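Local atomic coordinates of putative host cell surface-exposed lipoprotein (Streptococcus phage TP-J34, PDB entry 4EQQ), a protein that probably blocks superinfection of its host cell by further phages, as a surface lipoprotein (here its ectodomain) that targets the phage tape measure protein. Residues K23-T28 with R37-S42; Y15-S20 with D44-D49; D86-V89 with K93-Q96. One frame throughout, in Å; residues are numbered along the deposited sequence.

Contact 1: residues K23-T28 with R37-S42; sequences KQYAST and RSQLVS
The Tyr25 ring has the aliphatic part of Gln39 over one face and a methyl of Leu40 at its edge, and through it helix 13-28 meets helix 33-42 in the N-terminal part of this helix-turn-helix (HTH) fold. Gln39 CG lies 3.7 Å from the centroid of the Tyr25 ring and 23° off its normal, a CH-pi contact shifted toward the phenol end. Leu40 CD2 comes close to the ring plane, 4.0 Å from Tyr25 CE2.

Gln39 starts with CG anti to the backbone N and then bends at chi2 (74°); the bend lets one side chain cover the ring and also bring its amide round to the hydroxyl. The two side chains cross at about a right angle, with ring and amide planes far from parallel.

The hydroxyl of Tyr25 is also hydrogen-bonded to Asp44 OD2, beyond the two helical segments, so two polar groups grip the phenol oxygen and would help fix the ring. Asp75 of the second subunit also packs against Gln39. The amide N-H of Gln39 itself is aimed almost straight: NE2 donates to Tyr25 OH at 3.0 Å, with an N-H...O angle of 169°.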
loop_
_atom_site.group_PDB
_atom_site.type_symbol
_atom_site.label_atom_id
_atom_site.label_comp_id
_atom_site.label_asym_id
_atom_site.label_seq_id
_atom_site.Cartn_x
_atom_site.Cartn_y
_atom_site.Cartn_z
ATOM N N LYS A 23 -4.273 12.802 5.111
ATOM C CA LYS A 23 -4.153 13.231 3.711
ATOM C C LYS A 23 -2.882 12.674 3.068
ATOM O O LYS A 23 -2.906 12.281 1.914
ATOM C CB LYS A 23 -4.136 14.756 3.621
ATOM C CG LYS A 23 -5.483 15.393 3.837
ATOM C CD LYS A 23 -5.376 16.924 3.874
ATOM C CE LYS A 23 -6.731 17.578 4.029
ATOM N NZ LYS A 23 -7.517 17.475 2.780
ATOM N N GLN A 24 -1.776 12.663 3.816
ATOM C CA GLN A 24 -0.481 12.121 3.377
ATOM C C GLN A 24 -0.617 10.617 3.096
ATOM O O GLN A 24 -0.261 10.155 2.015
ATOM C CB GLN A 24 0.538 12.353 4.494
ATOM C CG GLN A 24 1.942 12.605 4.060
ATOM C CD GLN A 24 2.698 13.196 5.228
ATOM O OE1 GLN A 24 2.548 14.376 5.572
ATOM N NE2 GLN A 24 3.451 12.366 5.923
ATOM N N TYR A 25 -1.196 9.867 4.041
ATOM C CA TYR A 25 -1.427 8.433 3.872
ATOM C C TYR A 25 -2.310 8.119 2.679
ATOM O O TYR A 25 -1.963 7.238 1.899
ATOM C CB TYR A 25 -2.047 7.815 5.133
ATOM C CG TYR A 25 -1.071 7.619 6.258
ATOM C CD1 TYR A 25 0.107 6.895 6.072
ATOM C CD2 TYR A 25 -1.361 8.074 7.542
ATOM C CE1 TYR A 25 1.004 6.691 7.119
ATOM C CE2 TYR A 25 -0.497 7.831 8.605
ATOM C CZ TYR A 25 0.690 7.150 8.387
ATOM O OH TYR A 25 1.536 6.920 9.430
ATOM N N ALA A 26 -3.444 8.839 2.525
ATOM C CA ALA A 26 -4.398 8.654 1.427
ATOM C C ALA A 26 -3.827 9.006 0.051
ATOM O O ALA A 26 -4.310 8.499 -0.955
ATOM C CB ALA A 26 -5.656 9.460 1.687
ATOM N N SER A 27 -2.841 9.898 -0.002
ATOM C CA SER A 27 -2.225 10.292 -1.266
ATOM C C SER A 27 -1.066 9.343 -1.685
ATOM O O SER A 27 -0.598 9.441 -2.819
ATOM C CB SER A 27 -1.718 11.727 -1.168
ATOM O OG SER A 27 -0.613 11.832 -0.291
ATOM N N THR A 28 -0.586 8.460 -0.774
ATOM C CA THR A 28 0.573 7.592 -1.036
ATOM C C THR A 28 0.249 6.099 -0.968
ATOM O O THR A 28 0.630 5.358 -1.862
ATOM C CB THR A 28 1.763 7.960 -0.101
ATOM O OG1 THR A 28 1.431 7.598 1.234
ATOM C CG2 THR A 28 2.110 9.437 -0.123
ATOM N N ARG A 37 -7.786 4.521 10.060
ATOM C CA ARG A 37 -8.169 4.729 11.455
ATOM C C ARG A 37 -7.184 4.027 12.388
ATOM O O ARG A 37 -6.741 4.610 13.388
ATOM C CB ARG A 37 -9.601 4.195 11.695
ATOM C CG ARG A 37 -10.213 4.652 13.018
ATOM C CD ARG A 37 -11.405 3.780 13.440
ATOM N NE ARG A 37 -12.475 3.766 12.439
ATOM C CZ ARG A 37 -13.366 4.737 12.269
ATOM N NH1 ARG A 37 -13.324 5.828 13.025
ATOM N NH2 ARG A 37 -14.281 4.644 11.317
ATOM N N SER A 38 -6.875 2.760 12.061
ATOM C CA SER A 38 -5.945 1.904 12.786
ATOM C C SER A 38 -4.502 2.448 12.652
ATOM O O SER A 38 -3.800 2.546 13.650
ATOM C CB SER A 38 -6.051 0.473 12.277
ATOM O OG SER A 38 -5.070 -0.347 12.893
ATOM N N GLN A 39 -4.087 2.856 11.436
ATOM C CA GLN A 39 -2.754 3.416 11.189
ATOM C C GLN A 39 -2.458 4.642 12.086
ATOM O O GLN A 39 -1.387 4.709 12.697
ATOM C CB GLN A 39 -2.605 3.807 9.710
ATOM C CG GLN A 39 -1.246 4.431 9.363
ATOM C CD GLN A 39 -0.101 3.439 9.325
ATOM O OE1 GLN A 39 -0.294 2.237 9.168
ATOM N NE2 GLN A 39 1.128 3.927 9.434
ATOM N N LEU A 40 -3.398 5.615 12.137
ATOM C CA LEU A 40 -3.222 6.843 12.925
ATOM C C LEU A 40 -3.028 6.574 14.417
ATOM O O LEU A 40 -2.269 7.284 15.077
ATOM C CB LEU A 40 -4.362 7.850 12.685
ATOM C CG LEU A 40 -4.461 8.443 11.267
ATOM C CD1 LEU A 40 -5.823 9.100 11.051
ATOM C CD2 LEU A 40 -3.310 9.458 10.963
ATOM N N VAL A 41 -3.711 5.559 14.940
ATOM C CA VAL A 41 -3.594 5.166 16.352
ATOM C C VAL A 41 -2.324 4.308 16.563
ATOM O O VAL A 41 -1.500 4.633 17.401
ATOM C CB VAL A 41 -4.876 4.433 16.848
ATOM C CG1 VAL A 41 -4.678 3.829 18.244
ATOM C CG2 VAL A 41 -6.082 5.366 16.846
ATOM N N SER A 42 -2.181 3.224 15.797
ATOM C CA SER A 42 -1.105 2.248 15.952
ATOM C C SER A 42 0.297 2.772 15.616
ATOM O O SER A 42 1.249 2.471 16.338
ATOM C CB SER A 42 -1.434 0.978 15.166
ATOM O OG SER A 42 -0.520 -0.064 15.446
#

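Contact 2: residues Y15-S20 with D44-D49; sequences YRTAVS and DKYSQD
This is a contact near the protein surface, without any hydrogen bond between its segments: two tyrosines, one from each side, join helix 13-28 to the turn between helices 33-42 and 48-57 and to the first residues of the latter. Tyr46 carries most of it. Its ring lies flat against the helix at Ala18, whose CB stands 3.7 Å from the ring centroid and only 9° off the normal, a CH-pi contact over the middle of the face. The small alanine lets the ring settle close to the backbone, with Ala18 CA 3.6 Å from Tyr46 CZ.

The phenol oxygen reaches on to Thr17. Because CG2 of Thr17 is anti to the backbone N, this methyl meets the hydroxyl, at 3.1 Å from Tyr46 OH, while Thr17 OG1 bonds back to Lys13 O. Ala18 N and Thr17 O are also near that hydroxyl, but at angles too poor for hydrogen bonds. A bound sulfate ion lies about 4 Å from the Tyr46 side chain.

At the other end Tyr15 leaves its helix pointing away from residues 44-49, yet its ring swings back alongside Asp49: Tyr15 OH is 3.3 Å from Asp49 CB, and Asp49 O lies over one ring face.

Lys45, with positive phi (67°), is where the chain leaves helical geometry; Ser47 OG then N-caps the next helix at Ala50 N, while Ser47 N is hydrogen-bonded to Glu14 OE1. A positive-phi residue ending one helix and a serine N-cap opening the next are consistent with the turn of the helix-turn-helix fold.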
loop_
_atom_site.group_PDB
_atom_site.type_symbol
_atom_site.label_atom_id
_atom_site.label_comp_id
_atom_site.label_asym_id
_atom_site.label_seq_id
_atom_site.Cartn_x
_atom_site.Cartn_y
_atom_site.Cartn_z
ATOM N N TYR A 15 -5.981 17.137 16.275
ATOM C CA TYR A 15 -6.937 16.683 15.261
ATOM C C TYR A 15 -6.540 17.246 13.884
ATOM O O TYR A 15 -6.670 16.543 12.880
ATOM C CB TYR A 15 -8.365 17.131 15.612
ATOM C CG TYR A 15 -9.089 16.379 16.717
ATOM C CD1 TYR A 15 -8.404 15.920 17.838
ATOM C CD2 TYR A 15 -10.475 16.294 16.728
ATOM C CE1 TYR A 15 -9.074 15.300 18.894
ATOM C CE2 TYR A 15 -11.157 15.672 17.777
ATOM C CZ TYR A 15 -10.450 15.156 18.847
ATOM O OH TYR A 15 -11.124 14.571 19.894
ATOM N N ARG A 16 -6.061 18.508 13.847
ATOM C CA ARG A 16 -5.641 19.169 12.595
ATOM C C ARG A 16 -4.365 18.519 12.071
ATOM O O ARG A 16 -4.238 18.307 10.871
ATOM C CB ARG A 16 -5.457 20.692 12.794
ATOM C CG ARG A 16 -6.767 21.416 13.116
ATOM C CD ARG A 16 -6.659 22.931 12.975
ATOM N NE ARG A 16 -5.838 23.493 14.039
ATOM C CZ ARG A 16 -6.313 23.915 15.207
ATOM N NH1 ARG A 16 -5.488 24.376 16.134
ATOM N NH2 ARG A 16 -7.619 23.878 15.455
ATOM N N THR A 17 -3.452 18.149 12.975
ATOM C CA THR A 17 -2.219 17.449 12.599
ATOM C C THR A 17 -2.579 16.036 12.090
ATOM O O THR A 17 -1.973 15.557 11.123
ATOM C CB THR A 17 -1.208 17.491 13.772
ATOM O OG1 THR A 17 -1.028 18.858 14.136
ATOM C CG2 THR A 17 0.167 16.961 13.387
ATOM N N ALA A 18 -3.566 15.367 12.742
ATOM C CA ALA A 18 -4.016 14.043 12.310
ATOM C C ALA A 18 -4.629 14.114 10.900
ATOM O O ALA A 18 -4.380 13.220 10.099
ATOM C CB ALA A 18 -5.009 13.454 13.307
ATOM N N VAL A 19 -5.394 15.192 10.587
ATOM C CA VAL A 19 -5.998 15.416 9.262
ATOM C C VAL A 19 -4.882 15.533 8.192
ATOM O O VAL A 19 -4.967 14.926 7.122
ATOM C CB VAL A 19 -6.945 16.654 9.266
ATOM C CG1 VAL A 19 -7.180 17.186 7.843
ATOM C CG2 VAL A 19 -8.281 16.319 9.949
ATOM N N SER A 20 -3.836 16.297 8.510
ATOM C CA SER A 20 -2.677 16.491 7.623
ATOM C C SER A 20 -1.999 15.127 7.346
ATOM O O SER A 20 -1.686 14.798 6.196
ATOM C CB SER A 20 -1.687 17.452 8.286
ATOM O OG SER A 20 -0.552 17.595 7.452
ATOM N N ASP A 44 1.155 6.407 14.368
ATOM C CA ASP A 44 1.350 7.814 14.721
ATOM C C ASP A 44 1.015 8.134 16.166
ATOM O O ASP A 44 1.358 9.212 16.641
ATOM C CB ASP A 44 0.576 8.711 13.758
ATOM C CG ASP A 44 1.005 8.503 12.328
ATOM O OD1 ASP A 44 2.007 9.114 11.921
ATOM O OD2 ASP A 44 0.431 7.620 11.666
ATOM N N LYS A 45 0.328 7.210 16.857
ATOM C CA LYS A 45 -0.025 7.346 18.270
ATOM C C LYS A 45 -1.022 8.466 18.568
ATOM O O LYS A 45 -0.998 9.045 19.647
ATOM C CB LYS A 45 1.226 7.357 19.214
ATOM C CG LYS A 45 2.263 6.249 18.942
ATOM C CD LYS A 45 1.696 4.860 19.179
ATOM C CE LYS A 45 2.736 3.783 18.982
ATOM N NZ LYS A 45 2.133 2.413 19.041
ATOM N N TYR A 46 -1.921 8.756 17.613
ATOM C CA TYR A 46 -3.010 9.700 17.857
ATOM C C TYR A 46 -4.015 8.995 18.766
ATOM O O TYR A 46 -4.068 7.760 18.778
ATOM C CB TYR A 46 -3.702 10.098 16.540
ATOM C CG TYR A 46 -2.912 11.151 15.798
ATOM C CD1 TYR A 46 -2.860 12.463 16.262
ATOM C CD2 TYR A 46 -2.155 10.824 14.678
ATOM C CE1 TYR A 46 -2.092 13.426 15.620
ATOM C CE2 TYR A 46 -1.395 11.783 14.014
ATOM C CZ TYR A 46 -1.352 13.079 14.502
ATOM O OH TYR A 46 -0.611 14.037 13.875
ATOM N N SER A 47 -4.817 9.759 19.522
ATOM C CA SER A 47 -5.860 9.137 20.336
ATOM C C SER A 47 -6.916 8.546 19.380
ATOM O O SER A 47 -6.958 8.913 18.196
ATOM C CB SER A 47 -6.530 10.179 21.231
ATOM O OG SER A 47 -7.133 11.174 20.420
ATOM N N GLN A 48 -7.789 7.677 19.886
ATOM C CA GLN A 48 -8.878 7.140 19.078
ATOM C C GLN A 48 -9.788 8.285 18.561
ATOM O O GLN A 48 -10.200 8.261 17.404
ATOM C CB GLN A 48 -9.709 6.114 19.879
ATOM C CG GLN A 48 -10.619 5.263 18.994
ATOM C CD GLN A 48 -9.844 4.428 17.994
ATOM O OE1 GLN A 48 -9.027 3.580 18.359
ATOM N NE2 GLN A 48 -10.101 4.640 16.714
ATOM N N ASP A 49 -10.080 9.286 19.406
ATOM C CA ASP A 49 -10.928 10.408 19.001
ATOM C C ASP A 49 -10.319 11.237 17.852
ATOM O O ASP A 49 -11.050 11.616 16.946
ATOM C CB ASP A 49 -11.266 11.305 20.202
ATOM C CG ASP A 49 -12.238 10.684 21.196
ATOM O OD1 ASP A 49 -12.938 9.717 20.824
ATOM O OD2 ASP A 49 -12.348 11.208 22.311
#

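Contact 3: residues D86-V89 with K93-Q96; sequences DQLV and KFTQ
Backbone hydrogen bonds fasten Leu88 and Val89, near the end of helix 81-91, to the turn that follows. Phe94 N donates to Leu88 O at 2.9 Å with an N-H...O angle of 155°. Lys93 N gives Val89 O a weak bond, 3.2 Å long and bent to 125°, and Lys93 CA adds a CH...O contact to the same oxygen. The helix widens into a pi-type turn at 87-89, and Lys93, with positive phi (67°), is the residue at which the chain leaves helical geometry.

Side-chain packing adds to this. Leu88 CD2 and Phe94 CD2 form the apolar pair, at 3.8 Å; Ala66 of helix 62-77 packs on Phe94 as well. Val89 CG2 makes a van der Waals contact with Gln96 OE1 at 3.6 Å, for Gln96 bends at its second torsion and folds its amide back across the valine.

One water links the polar side chains: it donates to Asp86 OD1 (3.1 Å) and accepts from Gln96 NE2 (2.8 Å), the latter also bonded to Asp100 OD1 in the next helix.

Thr95 N-caps helix 96-104, and Glu98 OE2 accepts from Thr95 N, consistent with a capping box. A residue in left-handed backbone conformation, then Phe94 and an N-cap threonine, is consistent with the turn of a helix-turn-helix.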
loop_
_atom_site.group_PDB
_atom_site.type_symbol
_atom_site.label_atom_id
_atom_site.label_comp_id
_atom_site.label_asym_id
_atom_site.label_seq_id
_atom_site.Cartn_x
_atom_site.Cartn_y
_atom_site.Cartn_z
ATOM N N ASP A 86 -13.281 -9.283 -3.245
ATOM C CA ASP A 86 -13.262 -9.956 -1.931
ATOM C C ASP A 86 -12.123 -9.493 -1.052
ATOM O O ASP A 86 -12.318 -9.301 0.146
ATOM C CB ASP A 86 -13.236 -11.485 -2.072
ATOM C CG ASP A 86 -14.455 -12.061 -2.765
ATOM O OD1 ASP A 86 -15.478 -11.341 -2.869
ATOM O OD2 ASP A 86 -14.392 -13.236 -3.194
ATOM N N GLN A 87 -10.931 -9.314 -1.642
ATOM C CA GLN A 87 -9.757 -8.842 -0.907
ATOM C C GLN A 87 -10.030 -7.455 -0.331
ATOM O O GLN A 87 -9.761 -7.219 0.844
ATOM C CB GLN A 87 -8.514 -8.810 -1.822
ATOM C CG GLN A 87 -7.189 -8.627 -1.051
ATOM C CD GLN A 87 -6.805 -9.860 -0.250
ATOM O OE1 GLN A 87 -7.285 -10.972 -0.477
ATOM N NE2 GLN A 87 -5.915 -9.706 0.686
ATOM N N LEU A 88 -10.568 -6.537 -1.154
ATOM C CA LEU A 88 -10.862 -5.166 -0.693
ATOM C C LEU A 88 -11.815 -5.147 0.506
ATOM O O LEU A 88 -11.605 -4.385 1.454
ATOM C CB LEU A 88 -11.451 -4.332 -1.840
ATOM C CG LEU A 88 -10.533 -4.032 -3.040
ATOM C CD1 LEU A 88 -11.363 -3.421 -4.178
ATOM C CD2 LEU A 88 -9.309 -3.125 -2.640
ATOM N N VAL A 89 -12.839 -6.007 0.477
ATOM C CA VAL A 89 -13.837 -6.084 1.551
ATOM C C VAL A 89 -13.344 -6.887 2.737
ATOM O O VAL A 89 -13.249 -6.335 3.830
ATOM C CB VAL A 89 -15.220 -6.585 1.037
ATOM C CG1 VAL A 89 -16.222 -6.767 2.185
ATOM C CG2 VAL A 89 -15.785 -5.637 0.000
ATOM N N LYS A 93 -10.987 -4.115 4.334
ATOM C CA LYS A 93 -12.129 -3.526 5.041
ATOM C C LYS A 93 -12.725 -2.271 4.412
ATOM O O LYS A 93 -13.307 -1.442 5.108
ATOM C CB LYS A 93 -11.915 -3.428 6.567
ATOM C CG LYS A 93 -11.723 -4.811 7.223
ATOM C CD LYS A 93 -11.396 -4.711 8.702
ATOM C CE LYS A 93 -10.136 -3.918 8.953
ATOM N NZ LYS A 93 -9.692 -4.021 10.360
ATOM N N PHE A 94 -12.643 -2.175 3.063
ATOM C CA PHE A 94 -13.397 -1.195 2.301
ATOM C C PHE A 94 -14.842 -1.667 2.412
ATOM O O PHE A 94 -15.084 -2.869 2.603
ATOM C CB PHE A 94 -12.994 -1.231 0.819
ATOM C CG PHE A 94 -11.715 -0.476 0.551
ATOM C CD1 PHE A 94 -11.708 0.916 0.501
ATOM C CD2 PHE A 94 -10.511 -1.152 0.393
ATOM C CE1 PHE A 94 -10.526 1.618 0.256
ATOM C CE2 PHE A 94 -9.316 -0.447 0.177
ATOM C CZ PHE A 94 -9.333 0.933 0.111
ATOM N N THR A 95 -15.810 -0.761 2.250
ATOM C CA THR A 95 -17.224 -1.167 2.255
ATOM C C THR A 95 -17.469 -1.923 0.940
ATOM O O THR A 95 -16.675 -1.783 -0.004
ATOM C CB THR A 95 -18.131 0.084 2.314
ATOM O OG1 THR A 95 -18.026 0.766 1.064
ATOM C CG2 THR A 95 -17.756 1.034 3.466
ATOM N N GLN A 96 -18.560 -2.696 0.860
ATOM C CA GLN A 96 -18.918 -3.435 -0.361
ATOM C C GLN A 96 -19.105 -2.511 -1.580
ATOM O O GLN A 96 -18.670 -2.848 -2.680
ATOM C CB GLN A 96 -20.178 -4.291 -0.135
ATOM C CG GLN A 96 -20.427 -5.311 -1.260
ATOM C CD GLN A 96 -19.351 -6.368 -1.308
ATOM O OE1 GLN A 96 -19.083 -7.034 -0.314
ATOM N NE2 GLN A 96 -18.698 -6.528 -2.454
HETATM O O HOH W 1 -16.892 -8.656 -2.046
#

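Overall arrangement
Contact 1 is buried, contact 3 partly so, and contact 2 lies near the surface. Contacts 1 and 2 share helix 13-28, their centres 9 Å apart, and touch directly: Asp44 and Tyr46 of contact 2 bond to Tyr25 and to the Leu40 carbonyl of contact 1. Contact 3 lies in the second of two lipoprotein-family sequence regions, across the chain centre, about 17 Å from contact 1 and 24 Å from contact 2, centre to centre. Chemistry follows place: ring and amide in contact 1, ring on alanine in contact 2, mainly backbone bonds in contact 3. The Tyr46-Leu40 bond recurs as Phe94-Leu88 in contact 3. Contacts 1 and 3 also touch the second subunit.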